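Local coordinates for protein Baccell_00875 (Bacteroides cellulosilyticus DSM 14838, PDB 5NO8) that probably acts as a polysaccharide lyase that removes L-rhamnose caps linked to glucuronic acid on complex arabinogalactan proteins, at residues 584-589 against 659-664; 164-169 against 590-595; 609-614 against 646-651; 596-599 against 605-608. All blocks are in the same frame, centred on the assembly; numbering follows the deposited sequence.

Contact 1: residues 584-589 against 659-664; sequences SYHLNE and YMYPYK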
loop_
_atom_site.group_PDB
_atom_site.type_symbol
_atom_site.label_atom_id
_atom_site.label_comp_id
_atom_site.label_asym_id
_atom_site.label_seq_id
_atom_site.Cartn_x
_atom_site.Cartn_y
_atom_site.Cartn_z
ATOM N N SER A 584 1.526 -3.831 11.649
ATOM C CA SER A 584 0.575 -4.700 10.975
ATOM C C SER A 584 1.262 -5.252 9.732
ATOM O O SER A 584 1.906 -4.520 9.007
ATOM C CB SER A 584 -0.664 -3.925 10.538
ATOM O OG SER A 584 -1.528 -4.724 9.740
ATOM N N TYR A 585 1.058 -6.528 9.455
ATOM C CA TYR A 585 1.546 -7.129 8.220
ATOM C C TYR A 585 0.914 -6.481 6.976
ATOM O O TYR A 585 1.509 -6.477 5.926
ATOM C CB TYR A 585 1.386 -8.645 8.207
ATOM C CG TYR A 585 -0.042 -9.134 8.249
ATOM C CD1 TYR A 585 -0.684 -9.345 9.461
ATOM C CD2 TYR A 585 -0.774 -9.329 7.073
ATOM C CE1 TYR A 585 -2.015 -9.764 9.516
ATOM C CE2 TYR A 585 -2.078 -9.783 7.108
ATOM C CZ TYR A 585 -2.684 -10.021 8.336
ATOM O OH TYR A 585 -3.985 -10.452 8.370
ATOM N N HIS A 586 -0.267 -5.890 7.107
ATOM C CA HIS A 586 -0.886 -5.206 5.980
ATOM C C HIS A 586 -0.145 -3.936 5.573
ATOM O O HIS A 586 -0.248 -3.510 4.406
ATOM C CB HIS A 586 -2.331 -4.821 6.322
ATOM C CG HIS A 586 -3.271 -5.977 6.349
ATOM N ND1 HIS A 586 -3.746 -6.522 7.522
ATOM C CD2 HIS A 586 -3.822 -6.694 5.352
ATOM C CE1 HIS A 586 -4.567 -7.522 7.242
ATOM N NE2 HIS A 586 -4.629 -7.650 5.932
ATOM N N LEU A 587 0.514 -3.303 6.540
ATOM C CA LEU A 587 1.030 -1.936 6.407
ATOM C C LEU A 587 2.518 -1.768 6.548
ATOM O O LEU A 587 3.051 -0.777 6.052
ATOM C CB LEU A 587 0.389 -1.014 7.458
ATOM C CG LEU A 587 -1.120 -1.024 7.571
ATOM C CD1 LEU A 587 -1.580 -0.155 8.737
ATOM C CD2 LEU A 587 -1.741 -0.582 6.274
ATOM N N ASN A 588 3.206 -2.689 7.221
ATOM C CA ASN A 588 4.570 -2.424 7.664
ATOM C C ASN A 588 5.530 -2.479 6.471
ATOM O O ASN A 588 5.736 -3.523 5.877
ATOM C CB ASN A 588 5.008 -3.399 8.756
ATOM C CG ASN A 588 6.246 -2.926 9.466
ATOM O OD1 ASN A 588 6.197 -2.109 10.416
ATOM N ND2 ASN A 588 7.358 -3.409 9.025
ATOM N N GLU A 589 6.068 -1.325 6.109
ATOM C CA GLU A 589 6.868 -1.175 4.895
ATOM C C GLU A 589 6.108 -1.548 3.616
ATOM O O GLU A 589 6.684 -2.025 2.660
ATOM C CB GLU A 589 8.197 -1.918 5.011
ATOM C CG GLU A 589 9.045 -1.486 6.188
ATOM C CD GLU A 589 10.529 -1.767 5.939
ATOM O OE1 GLU A 589 10.956 -2.882 6.316
ATOM O OE2 GLU A 589 11.233 -0.887 5.355
ATOM N N TYR A 659 -6.125 -6.690 -0.883
ATOM C CA TYR A 659 -6.809 -6.595 0.378
ATOM C C TYR A 659 -7.327 -5.151 0.491
ATOM O O TYR A 659 -6.547 -4.224 0.606
ATOM C CB TYR A 659 -5.907 -6.902 1.571
ATOM C CG TYR A 659 -6.681 -6.873 2.866
ATOM C CD1 TYR A 659 -7.571 -7.905 3.184
ATOM C CD2 TYR A 659 -6.624 -5.773 3.718
ATOM C CE1 TYR A 659 -8.348 -7.875 4.340
ATOM C CE2 TYR A 659 -7.394 -5.733 4.876
ATOM C CZ TYR A 659 -8.252 -6.792 5.188
ATOM O OH TYR A 659 -8.999 -6.763 6.346
ATOM N N MET A 660 -8.640 -4.996 0.513
ATOM C CA MET A 660 -9.283 -3.687 0.664
ATOM C C MET A 660 -9.284 -3.363 2.159
ATOM O O MET A 660 -10.010 -3.973 2.929
ATOM C CB MET A 660 -10.710 -3.699 0.083
ATOM C CG MET A 660 -10.817 -4.159 -1.367
ATOM S SD MET A 660 -9.757 -3.211 -2.450
ATOM C CE MET A 660 -10.214 -1.518 -2.096
ATOM N N TYR A 661 -8.473 -2.388 2.554
ATOM C CA TYR A 661 -8.066 -2.211 3.946
ATOM C C TYR A 661 -9.002 -1.392 4.875
ATOM O O TYR A 661 -9.212 -1.797 6.025
ATOM C CB TYR A 661 -6.629 -1.669 4.005
ATOM C CG TYR A 661 -6.074 -1.617 5.393
ATOM C CD1 TYR A 661 -5.485 -2.741 5.978
ATOM C CD2 TYR A 661 -6.167 -0.461 6.162
ATOM C CE1 TYR A 661 -5.021 -2.698 7.282
ATOM C CE2 TYR A 661 -5.690 -0.412 7.461
ATOM C CZ TYR A 661 -5.119 -1.534 8.008
ATOM O OH TYR A 661 -4.667 -1.488 9.285
ATOM N N PRO A 662 -9.500 -0.235 4.412
ATOM C CA PRO A 662 -10.290 0.588 5.341
ATOM C C PRO A 662 -11.549 -0.094 5.843
ATOM O O PRO A 662 -12.009 -1.061 5.250
ATOM C CB PRO A 662 -10.659 1.822 4.513
ATOM C CG PRO A 662 -9.674 1.846 3.402
ATOM C CD PRO A 662 -9.392 0.402 3.091
ATOM N N TYR A 663 -12.127 0.457 6.896
ATOM C CA TYR A 663 -13.349 -0.062 7.467
ATOM C C TYR A 663 -14.456 -0.082 6.425
ATOM O O TYR A 663 -15.143 -1.088 6.246
ATOM C CB TYR A 663 -13.728 0.806 8.672
ATOM C CG TYR A 663 -15.090 0.530 9.288
ATOM C CD1 TYR A 663 -15.430 -0.724 9.745
ATOM C CD2 TYR A 663 -15.977 1.563 9.489
ATOM C CE1 TYR A 663 -16.664 -0.974 10.331
ATOM C CE2 TYR A 663 -17.225 1.356 10.045
ATOM C CZ TYR A 663 -17.573 0.090 10.477
ATOM O OH TYR A 663 -18.831 -0.087 11.026
ATOM N N LYS A 664 -14.643 1.065 5.784
ATOM C CA LYS A 664 -15.602 1.237 4.702
ATOM C C LYS A 664 -15.057 2.211 3.687
ATOM O O LYS A 664 -14.164 3.021 3.973
ATOM C CB LYS A 664 -16.938 1.777 5.221
ATOM C CG LYS A 664 -17.687 0.811 6.127
ATOM C CD LYS A 664 -18.947 1.397 6.724
ATOM C CE LYS A 664 -19.706 0.326 7.494
ATOM N NZ LYS A 664 -20.946 0.824 8.139
HETATM O O HOH W 1 -3.911 -3.938 10.296
#
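With CG anti to the backbone N in Tyr-659 (chi1 -177°) and in Tyr-661 (chi1 -173°), strand 659-660 and the residue that follows it carry two phenol rings to His-586, building an aromatic cluster of three rings. Tyr-659 makes an offset stack with the imidazole: the centroids lie 4.2 Å apart, the planes are inclined by 30°, and NE2 of His-586 sits over the centre of the phenol. Tyr-661 instead makes an offset edge-to-face approach, its edge toward the face of the same imidazole. Leucine suits the next place, since Leu-587 can lay CD2 over the face of Tyr-661, 4.0 Å from the ring centroid, while its CD1 touches Tyr-661 OH at 3.4 Å. With an alanine in place of Tyr-659 the stack would be lost and a gap would probably open over that face of the imidazole, the other being covered by Tyr-585. Trp-168 packs against both Leu-587 and Tyr-661. Ser-584 fixes the backbone beneath the histidine in an ST turn, its OG accepting from His-586 N at 3.1 Å. One water joins the two segments, 2.6 Å from Ser-584 OG and 2.8 Å from Tyr-661 OH, at the edge and in the plane of that ring.

Contact 2: residues 164-169 against 590-595; sequences HTHIWK and VAIRHW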
loop_
_atom_site.group_PDB
_atom_site.type_symbol
_atom_site.label_atom_id
_atom_site.label_comp_id
_atom_site.label_asym_id
_atom_site.label_seq_id
_atom_site.Cartn_x
_atom_site.Cartn_y
_atom_site.Cartn_z
ATOM N N HIS A 164 2.005 11.721 1.725
ATOM C CA HIS A 164 1.671 10.313 1.969
ATOM C C HIS A 164 1.193 10.210 3.421
ATOM O O HIS A 164 1.953 10.482 4.360
ATOM C CB HIS A 164 2.890 9.438 1.749
ATOM C CG HIS A 164 3.379 9.442 0.336
ATOM N ND1 HIS A 164 2.547 9.197 -0.731
ATOM C CD2 HIS A 164 4.621 9.618 -0.179
ATOM C CE1 HIS A 164 3.259 9.221 -1.847
ATOM N NE2 HIS A 164 4.514 9.488 -1.541
ATOM N N THR A 165 -0.066 9.830 3.597
ATOM C CA THR A 165 -0.691 9.852 4.906
ATOM C C THR A 165 -0.685 8.446 5.512
ATOM O O THR A 165 -1.393 7.576 5.051
ATOM C CB THR A 165 -2.098 10.439 4.739
ATOM O OG1 THR A 165 -1.962 11.732 4.106
ATOM C CG2 THR A 165 -2.740 10.640 6.038
ATOM N N HIS A 166 0.137 8.241 6.521
ATOM C CA HIS A 166 0.323 6.919 7.126
ATOM C C HIS A 166 -0.564 6.870 8.348
ATOM O O HIS A 166 -0.239 7.460 9.386
ATOM C CB HIS A 166 1.780 6.729 7.456
ATOM C CG HIS A 166 2.640 6.756 6.232
ATOM N ND1 HIS A 166 2.473 5.854 5.202
ATOM C CD2 HIS A 166 3.602 7.631 5.825
ATOM C CE1 HIS A 166 3.316 6.159 4.223
ATOM N NE2 HIS A 166 4.027 7.216 4.583
ATOM N N ILE A 167 -1.668 6.146 8.206
ATOM C CA ILE A 167 -2.699 6.078 9.243
ATOM C C ILE A 167 -2.483 4.811 10.058
ATOM O O ILE A 167 -2.328 3.745 9.471
ATOM C CB ILE A 167 -4.095 6.029 8.622
ATOM C CG1 ILE A 167 -4.300 7.222 7.683
ATOM C CG2 ILE A 167 -5.169 6.020 9.716
ATOM C CD1 ILE A 167 -5.496 7.039 6.784
ATOM N N TRP A 168 -2.454 4.940 11.379
ATOM C CA TRP A 168 -2.436 3.775 12.260
ATOM C C TRP A 168 -3.640 3.795 13.163
ATOM O O TRP A 168 -3.762 4.687 14.040
ATOM C CB TRP A 168 -1.160 3.645 13.070
ATOM C CG TRP A 168 -1.157 2.420 13.927
ATOM C CD1 TRP A 168 -0.815 2.352 15.247
ATOM C CD2 TRP A 168 -1.561 1.090 13.546
ATOM N NE1 TRP A 168 -0.986 1.077 15.703
ATOM C CE2 TRP A 168 -1.413 0.276 14.688
ATOM C CE3 TRP A 168 -1.991 0.502 12.344
ATOM C CZ2 TRP A 168 -1.701 -1.099 14.684
ATOM C CZ3 TRP A 168 -2.311 -0.858 12.350
ATOM C CH2 TRP A 168 -2.143 -1.640 13.524
ATOM N N LYS A 169 -4.498 2.792 12.966
ATOM C CA LYS A 169 -5.703 2.606 13.765
ATOM C C LYS A 169 -5.396 1.952 15.119
ATOM O O LYS A 169 -6.006 0.960 15.511
ATOM C CB LYS A 169 -6.756 1.796 12.969
ATOM C CG LYS A 169 -6.329 0.383 12.599
ATOM C CD LYS A 169 -7.394 -0.363 11.791
ATOM C CE LYS A 169 -6.949 -1.814 11.620
ATOM N NZ LYS A 169 -7.898 -2.621 10.837
ATOM N N VAL A 590 4.808 -1.290 3.600
ATOM C CA VAL A 590 3.960 -1.569 2.459
ATOM C C VAL A 590 3.489 -0.250 1.860
ATOM O O VAL A 590 2.738 0.513 2.468
ATOM C CB VAL A 590 2.741 -2.409 2.879
ATOM C CG1 VAL A 590 1.799 -2.647 1.712
ATOM C CG2 VAL A 590 3.188 -3.755 3.486
ATOM N N ALA A 591 3.855 -0.021 0.611
ATOM C CA ALA A 591 3.531 1.235 -0.029
ATOM C C ALA A 591 2.034 1.532 -0.115
ATOM O O ALA A 591 1.213 0.657 -0.452
ATOM C CB ALA A 591 4.120 1.250 -1.417
ATOM N N ILE A 592 1.706 2.806 0.090
ATOM C CA ILE A 592 0.376 3.284 -0.152
ATOM C C ILE A 592 0.039 3.080 -1.622
ATOM O O ILE A 592 0.745 3.561 -2.502
ATOM C CB ILE A 592 0.222 4.776 0.169
ATOM C CG1 ILE A 592 0.430 5.044 1.669
ATOM C CG2 ILE A 592 -1.167 5.264 -0.278
ATOM C CD1 ILE A 592 0.682 6.506 1.974
ATOM N N ARG A 593 -1.015 2.316 -1.852
ATOM C CA ARG A 593 -1.632 2.099 -3.157
ATOM C C ARG A 593 -3.127 2.006 -2.879
ATOM O O ARG A 593 -3.543 1.521 -1.821
ATOM C CB ARG A 593 -1.105 0.825 -3.820
ATOM C CG ARG A 593 0.414 0.788 -3.952
ATOM C CD ARG A 593 0.969 -0.451 -4.678
ATOM N NE ARG A 593 0.313 -0.631 -5.964
ATOM C CZ ARG A 593 0.601 0.055 -7.078
ATOM N NH1 ARG A 593 1.606 0.915 -7.114
ATOM N NH2 ARG A 593 -0.120 -0.135 -8.159
ATOM N N HIS A 594 -3.949 2.508 -3.779
ATOM C CA HIS A 594 -5.374 2.691 -3.459
ATOM C C HIS A 594 -6.337 2.686 -4.648
ATOM O O HIS A 594 -7.447 3.213 -4.567
ATOM C CB HIS A 594 -5.569 3.934 -2.585
ATOM C CG HIS A 594 -5.090 5.213 -3.208
ATOM N ND1 HIS A 594 -5.666 5.763 -4.342
ATOM C CD2 HIS A 594 -4.090 6.044 -2.852
ATOM C CE1 HIS A 594 -5.035 6.882 -4.642
ATOM N NE2 HIS A 594 -4.096 7.095 -3.739
ATOM N N TRP A 595 -5.968 1.997 -5.719
ATOM C CA TRP A 595 -6.830 1.920 -6.916
ATOM C C TRP A 595 -6.978 0.547 -7.581
ATOM O O TRP A 595 -7.889 0.355 -8.388
ATOM C CB TRP A 595 -6.321 2.946 -7.947
ATOM C CG TRP A 595 -4.910 2.734 -8.271
ATOM C CD1 TRP A 595 -4.398 1.910 -9.232
ATOM C CD2 TRP A 595 -3.803 3.318 -7.605
ATOM N NE1 TRP A 595 -3.028 1.958 -9.199
ATOM C CE2 TRP A 595 -2.639 2.797 -8.191
ATOM C CE3 TRP A 595 -3.681 4.228 -6.562
ATOM C CZ2 TRP A 595 -1.376 3.169 -7.771
ATOM C CZ3 TRP A 595 -2.432 4.583 -6.137
ATOM C CH2 TRP A 595 -1.292 4.047 -6.733
#
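Ile-592 presses the end of its side chain against His-164 and His-166, two residues facing the same way from strand 163-168, the border strand of an eight-stranded antiparallel sheet. A long aliphatic chain suits this place: CG1 stands beside the backbone N and chi2 is extended (164°), which carries CD1 across to the strand. There Ile-592 CD1 meets His-166 CE1 at 3.5 Å. The same methyl lies 3.7 Å from His-164 CB and also touches the backbone N of Thr-165, all by van der Waals contact. His-166 directs NE2 to the carbonyl oxygen of Ala-577; that end of the ring is held by the hydrogen bond, while CE1 and ND1 pack on the isoleucine. A valine replacing His-166 would lack that donor and is likely to leave the Ala-577 carbonyl without its mate and a gap beside the methyl. Phe-578 adds to the join, its ring meeting that of His-164 and its backbone bonding to Ile-592. Behind the methyl, Ile-592 CG1 still lies 4.0 Å from His-166 CE1.

Contact 3: residues 609-614 against 646-651; sequences TFPHYW and LCLFFE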
loop_
_atom_site.group_PDB
_atom_site.type_symbol
_atom_site.label_atom_id
_atom_site.label_comp_id
_atom_site.label_asym_id
_atom_site.label_seq_id
_atom_site.Cartn_x
_atom_site.Cartn_y
_atom_site.Cartn_z
ATOM N N THR A 609 -5.487 -0.383 -0.760
ATOM C CA THR A 609 -5.218 -1.802 -0.904
ATOM C C THR A 609 -3.918 -1.997 -0.141
ATOM O O THR A 609 -2.866 -1.444 -0.518
ATOM C CB THR A 609 -4.984 -2.166 -2.389
ATOM O OG1 THR A 609 -3.981 -1.273 -2.911
ATOM C CG2 THR A 609 -6.207 -1.987 -3.159
ATOM N N PHE A 610 -3.988 -2.717 0.973
ATOM C CA PHE A 610 -2.839 -2.941 1.816
ATOM C C PHE A 610 -2.809 -4.405 2.247
ATOM O O PHE A 610 -3.577 -4.777 3.126
ATOM C CB PHE A 610 -2.932 -2.099 3.071
ATOM C CG PHE A 610 -2.527 -0.668 2.920
ATOM C CD1 PHE A 610 -1.213 -0.316 2.639
ATOM C CD2 PHE A 610 -3.427 0.349 3.241
ATOM C CE1 PHE A 610 -0.815 1.012 2.618
ATOM C CE2 PHE A 610 -3.045 1.675 3.186
ATOM C CZ PHE A 610 -1.744 2.014 2.879
ATOM N N PRO A 611 -1.960 -5.250 1.667
ATOM C CA PRO A 611 -1.020 -4.924 0.619
ATOM C C PRO A 611 -1.624 -5.074 -0.743
ATOM O O PRO A 611 -2.647 -5.763 -0.928
ATOM C CB PRO A 611 0.101 -5.942 0.850
ATOM C CG PRO A 611 -0.599 -7.136 1.381
ATOM C CD PRO A 611 -1.827 -6.654 2.101
ATOM N N HIS A 612 -1.053 -4.316 -1.679
ATOM C CA HIS A 612 -1.168 -4.622 -3.058
ATOM C C HIS A 612 0.202 -5.107 -3.490
ATOM O O HIS A 612 1.206 -4.547 -3.130
ATOM C CB HIS A 612 -1.557 -3.412 -3.871
ATOM C CG HIS A 612 -1.716 -3.721 -5.313
ATOM N ND1 HIS A 612 -0.724 -3.480 -6.232
ATOM C CD2 HIS A 612 -2.710 -4.352 -5.982
ATOM C CE1 HIS A 612 -1.133 -3.890 -7.420
ATOM N NE2 HIS A 612 -2.337 -4.414 -7.292
ATOM N N TYR A 613 0.216 -6.108 -4.345
ATOM C CA TYR A 613 1.461 -6.802 -4.711
ATOM C C TYR A 613 2.560 -5.926 -5.320
ATOM O O TYR A 613 3.737 -6.246 -5.174
ATOM C CB TYR A 613 1.156 -7.971 -5.631
ATOM C CG TYR A 613 0.809 -7.566 -7.026
ATOM C CD1 TYR A 613 1.807 -7.428 -7.975
ATOM C CD2 TYR A 613 -0.494 -7.354 -7.412
ATOM C CE1 TYR A 613 1.522 -7.100 -9.268
ATOM C CE2 TYR A 613 -0.791 -7.004 -8.721
ATOM C CZ TYR A 613 0.238 -6.854 -9.632
ATOM O OH TYR A 613 0.010 -6.532 -10.951
ATOM N N TRP A 614 2.224 -4.812 -6.000
ATOM C CA TRP A 614 3.327 -3.958 -6.483
ATOM C C TRP A 614 4.123 -3.283 -5.365
ATOM O O TRP A 614 5.235 -2.804 -5.596
ATOM C CB TRP A 614 2.900 -2.939 -7.521
ATOM C CG TRP A 614 2.577 -3.437 -8.886
ATOM C CD1 TRP A 614 1.537 -3.025 -9.623
ATOM C CD2 TRP A 614 3.302 -4.376 -9.721
ATOM N NE1 TRP A 614 1.530 -3.636 -10.840
ATOM C CE2 TRP A 614 2.605 -4.472 -10.927
ATOM C CE3 TRP A 614 4.440 -5.174 -9.542
ATOM C CZ2 TRP A 614 3.007 -5.327 -11.971
ATOM C CZ3 TRP A 614 4.831 -6.019 -10.567
ATOM C CH2 TRP A 614 4.137 -6.077 -11.757
ATOM N N LEU A 646 2.801 -12.018 1.754
ATOM C CA LEU A 646 2.345 -13.403 1.787
ATOM C C LEU A 646 0.905 -13.557 2.201
ATOM O O LEU A 646 0.318 -14.599 1.937
ATOM C CB LEU A 646 3.219 -14.275 2.689
ATOM C CG LEU A 646 4.654 -14.472 2.214
ATOM C CD1 LEU A 646 5.427 -15.170 3.312
ATOM C CD2 LEU A 646 4.696 -15.245 0.905
ATOM N N CYS A 647 0.311 -12.534 2.829
ATOM C CA CYS A 647 -1.094 -12.620 3.209
ATOM C C CYS A 647 -2.052 -12.719 2.026
ATOM O O CYS A 647 -3.188 -13.121 2.208
ATOM C CB CYS A 647 -1.488 -11.477 4.115
ATOM S SG CYS A 647 -1.483 -9.875 3.277
ATOM N N LEU A 648 -1.580 -12.439 0.811
ATOM C CA LEU A 648 -2.419 -12.542 -0.393
ATOM C C LEU A 648 -2.600 -13.977 -0.887
ATOM O O LEU A 648 -3.311 -14.205 -1.855
ATOM C CB LEU A 648 -1.809 -11.696 -1.501
ATOM C CG LEU A 648 -1.698 -10.193 -1.237
ATOM C CD1 LEU A 648 -0.742 -9.582 -2.246
ATOM C CD2 LEU A 648 -3.059 -9.519 -1.257
ATOM N N PHE A 649 -1.925 -14.933 -0.246
ATOM C CA PHE A 649 -1.884 -16.338 -0.664
ATOM C C PHE A 649 -2.394 -17.185 0.481
ATOM O O PHE A 649 -1.964 -17.004 1.634
ATOM C CB PHE A 649 -0.432 -16.699 -1.030
ATOM C CG PHE A 649 0.114 -15.790 -2.077
ATOM C CD1 PHE A 649 -0.169 -16.024 -3.418
ATOM C CD2 PHE A 649 0.830 -14.655 -1.726
ATOM C CE1 PHE A 649 0.248 -15.122 -4.392
ATOM C CE2 PHE A 649 1.259 -13.760 -2.706
ATOM C CZ PHE A 649 0.965 -14.006 -4.037
ATOM N N PHE A 650 -3.333 -18.063 0.161
ATOM C CA PHE A 650 -4.043 -18.845 1.148
ATOM C C PHE A 650 -3.590 -20.306 1.170
ATOM O O PHE A 650 -2.973 -20.807 0.208
ATOM C CB PHE A 650 -5.551 -18.709 0.885
ATOM C CG PHE A 650 -5.987 -17.265 0.708
ATOM C CD1 PHE A 650 -5.666 -16.313 1.683
ATOM C CD2 PHE A 650 -6.607 -16.853 -0.448
ATOM C CE1 PHE A 650 -6.018 -14.981 1.515
ATOM C CE2 PHE A 650 -6.978 -15.528 -0.626
ATOM C CZ PHE A 650 -6.667 -14.588 0.362
ATOM N N GLU A 651 -3.938 -20.998 2.244
ATOM C CA GLU A 651 -3.400 -22.334 2.512
ATOM C C GLU A 651 -3.984 -23.409 1.616
ATOM O O GLU A 651 -3.506 -24.530 1.657
ATOM C CB GLU A 651 -3.604 -22.745 3.971
ATOM C CG GLU A 651 -2.901 -21.846 4.983
ATOM C CD GLU A 651 -1.408 -22.030 5.071
ATOM O OE1 GLU A 651 -0.868 -23.033 4.511
ATOM O OE2 GLU A 651 -0.773 -21.157 5.731
#
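Leu-648 reaches across to Pro-611 and Tyr-613 from the 3-10 turn after helix 632-644, joining it to the loop 609-614 between helices 596-600 and 615-629. Its CB points at that loop, and from there CG, set beside the backbone N (chi1 -62°), comes to 4.2 Å from Pro-611 CG. The chain then forks: CD2 lies 3.8 Å from Pro-611 O, while CD1 stands 4.2 Å from Tyr-613 CB. Leucine suits the place because its two methyls can serve both residues at once, while it and the proline side chain run past each other in opposite directions. Pro-611 follows a cis peptide bond. Cys-647 SG, between the backbone N and carbonyl carbon (chi1 68°), lies against the proline's CG-CD edge, 3.4 Å from each atom. The tyrosine ring leads away from the leucine, its OH hydrogen-bonding to Asp-679. No hydrogen bond crosses the contact, and buried Pro-611 O, faced by a methyl, finds no partner in the model; the attachment depends on apolar shape matching and probably bears a small cost for that carbonyl.

Contact 4: residues 596-599 against 605-608; sequences DGHW and LFGD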
loop_
_atom_site.group_PDB
_atom_site.type_symbol
_atom_site.label_atom_id
_atom_site.label_comp_id
_atom_site.label_asym_id
_atom_site.label_seq_id
_atom_site.Cartn_x
_atom_site.Cartn_y
_atom_site.Cartn_z
ATOM N N ASP A 596 -6.135 -0.426 -7.244
ATOM C CA ASP A 596 -6.122 -1.669 -8.018
ATOM C C ASP A 596 -7.325 -2.559 -7.786
ATOM O O ASP A 596 -7.642 -3.378 -8.647
ATOM C CB ASP A 596 -4.811 -2.433 -7.797
ATOM C CG ASP A 596 -3.639 -1.729 -8.420
ATOM O OD1 ASP A 596 -3.640 -1.668 -9.671
ATOM O OD2 ASP A 596 -2.756 -1.202 -7.687
ATOM N N GLY A 597 -7.995 -2.418 -6.641
ATOM C CA GLY A 597 -9.252 -3.113 -6.417
ATOM C C GLY A 597 -10.312 -2.790 -7.451
ATOM O O GLY A 597 -11.151 -3.636 -7.772
ATOM N N HIS A 598 -10.279 -1.562 -7.963
ATOM C CA HIS A 598 -11.229 -1.151 -8.981
ATOM C C HIS A 598 -10.913 -1.807 -10.334
ATOM O O HIS A 598 -11.777 -2.432 -10.950
ATOM C CB HIS A 598 -11.255 0.371 -9.176
ATOM C CG HIS A 598 -12.264 0.797 -10.196
ATOM N ND1 HIS A 598 -13.620 0.806 -9.939
ATOM C CD2 HIS A 598 -12.125 1.132 -11.505
ATOM C CE1 HIS A 598 -14.271 1.162 -11.038
ATOM N NE2 HIS A 598 -13.385 1.368 -12.001
ATOM N N TRP A 599 -9.681 -1.636 -10.778
ATOM C CA TRP A 599 -9.277 -2.026 -12.143
ATOM C C TRP A 599 -9.103 -3.535 -12.298
ATOM O O TRP A 599 -9.297 -4.058 -13.387
ATOM C CB TRP A 599 -7.984 -1.322 -12.547
ATOM C CG TRP A 599 -8.068 0.159 -12.442
ATOM C CD1 TRP A 599 -7.452 0.958 -11.511
ATOM C CD2 TRP A 599 -8.821 1.030 -13.290
ATOM N NE1 TRP A 599 -7.791 2.271 -11.722
ATOM C CE2 TRP A 599 -8.619 2.351 -12.812
ATOM C CE3 TRP A 599 -9.645 0.824 -14.413
ATOM C CZ2 TRP A 599 -9.224 3.475 -13.415
ATOM C CZ3 TRP A 599 -10.252 1.944 -15.019
ATOM C CH2 TRP A 599 -10.038 3.253 -14.509
ATOM N N LEU A 605 -13.729 -2.040 -6.231
ATOM C CA LEU A 605 -13.678 -0.967 -5.223
ATOM C C LEU A 605 -12.381 -0.177 -5.301
ATOM O O LEU A 605 -11.303 -0.723 -5.028
ATOM C CB LEU A 605 -13.791 -1.548 -3.814
ATOM C CG LEU A 605 -15.107 -1.532 -3.066
ATOM C CD1 LEU A 605 -14.875 -2.049 -1.649
ATOM C CD2 LEU A 605 -15.677 -0.126 -3.002
ATOM N N PHE A 606 -12.469 1.111 -5.630
ATOM C CA PHE A 606 -11.385 2.029 -5.342
ATOM C C PHE A 606 -11.185 2.047 -3.829
ATOM O O PHE A 606 -12.095 1.729 -3.072
ATOM C CB PHE A 606 -11.701 3.455 -5.800
ATOM C CG PHE A 606 -11.539 3.677 -7.271
ATOM C CD1 PHE A 606 -10.283 3.784 -7.818
ATOM C CD2 PHE A 606 -12.657 3.782 -8.105
ATOM C CE1 PHE A 606 -10.111 3.996 -9.183
ATOM C CE2 PHE A 606 -12.499 4.007 -9.464
ATOM C CZ PHE A 606 -11.221 4.105 -10.006
ATOM N N GLY A 607 -9.998 2.424 -3.414
ATOM C CA GLY A 607 -9.661 2.579 -2.010
ATOM C C GLY A 607 -8.404 1.829 -1.627
ATOM O O GLY A 607 -7.901 0.982 -2.391
ATOM N N ASP A 608 -7.910 2.112 -0.427
ATOM C CA ASP A 608 -6.594 1.624 0.025
ATOM C C ASP A 608 -6.502 0.108 -0.054
ATOM O O ASP A 608 -7.344 -0.579 0.505
ATOM C CB ASP A 608 -6.308 2.002 1.471
ATOM C CG ASP A 608 -6.221 3.510 1.705
ATOM O OD1 ASP A 608 -6.288 4.278 0.738
ATOM O OD2 ASP A 608 -6.097 3.890 2.876
HETATM O O HOH W 2 -8.535 -0.119 -4.961
#
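His-598 and Phe-606 lie nearly flat on each other, their planes only 8° apart in an offset stack with centroids 4.0 Å apart. Phe-606 CE2 sits over the centre of the imidazole, and in return His-598 CB stands over the middle of the phenyl face, 3.6 Å from its centroid. At the edge of the imidazole, in its plane, comes Trp-599 CD2, while one face of the indole carries His-598 CD2. Phe-606 makes an offset edge-to-face contact with the five-membered ring of Trp-599, its edge toward the indole face, the planes at 90° and Trp-599 NE1 3.8 Å from Phe-606 CE1. The polar atoms look elsewhere: His-598 ND1 bonds to Glu-604 O and Trp-599 NE1 to Ser-212 OG. This aromatic cluster fastens the short helix 596-600 to the loop that doubles back after it. Glycine suits position 597 because a CB there would collide with Leu-605 O, which approaches Gly-597 CA to 3.4 Å. Gly-607 has backbone angles at which a side chain would strike the preceding carbonyl. One water donates to Leu-605 O at 2.8 Å and to Gly-607 O at 2.9 Å, and accepts a weak bond from Gly-597 N, a donor in the first turn of the helix.

Two continuous runs tie the four contacts together: 584-599 supplies one side of contacts 1, 2 and 4, and 605-614 serves contacts 4 and 3. The latter run is bonded by backbone on both flanks. Arg-593 O and Thr-609 N lie 2.9 Å apart, as do His-594 O and Gly-607 N, while Tyr-659 O to Phe-610 N and Tyr-661 N to Asp-608 O each measure 3.0 Å. Contacts 1 and 2 are nearest, with centres about 8 Å apart; contacts 2 and 3 are about 15 Å apart. A glycerol, probably from the crystallisation liquor, bonds to Arg-593, Trp-595 and Asp-596 between contacts 2 and 4, and may mark a pocket.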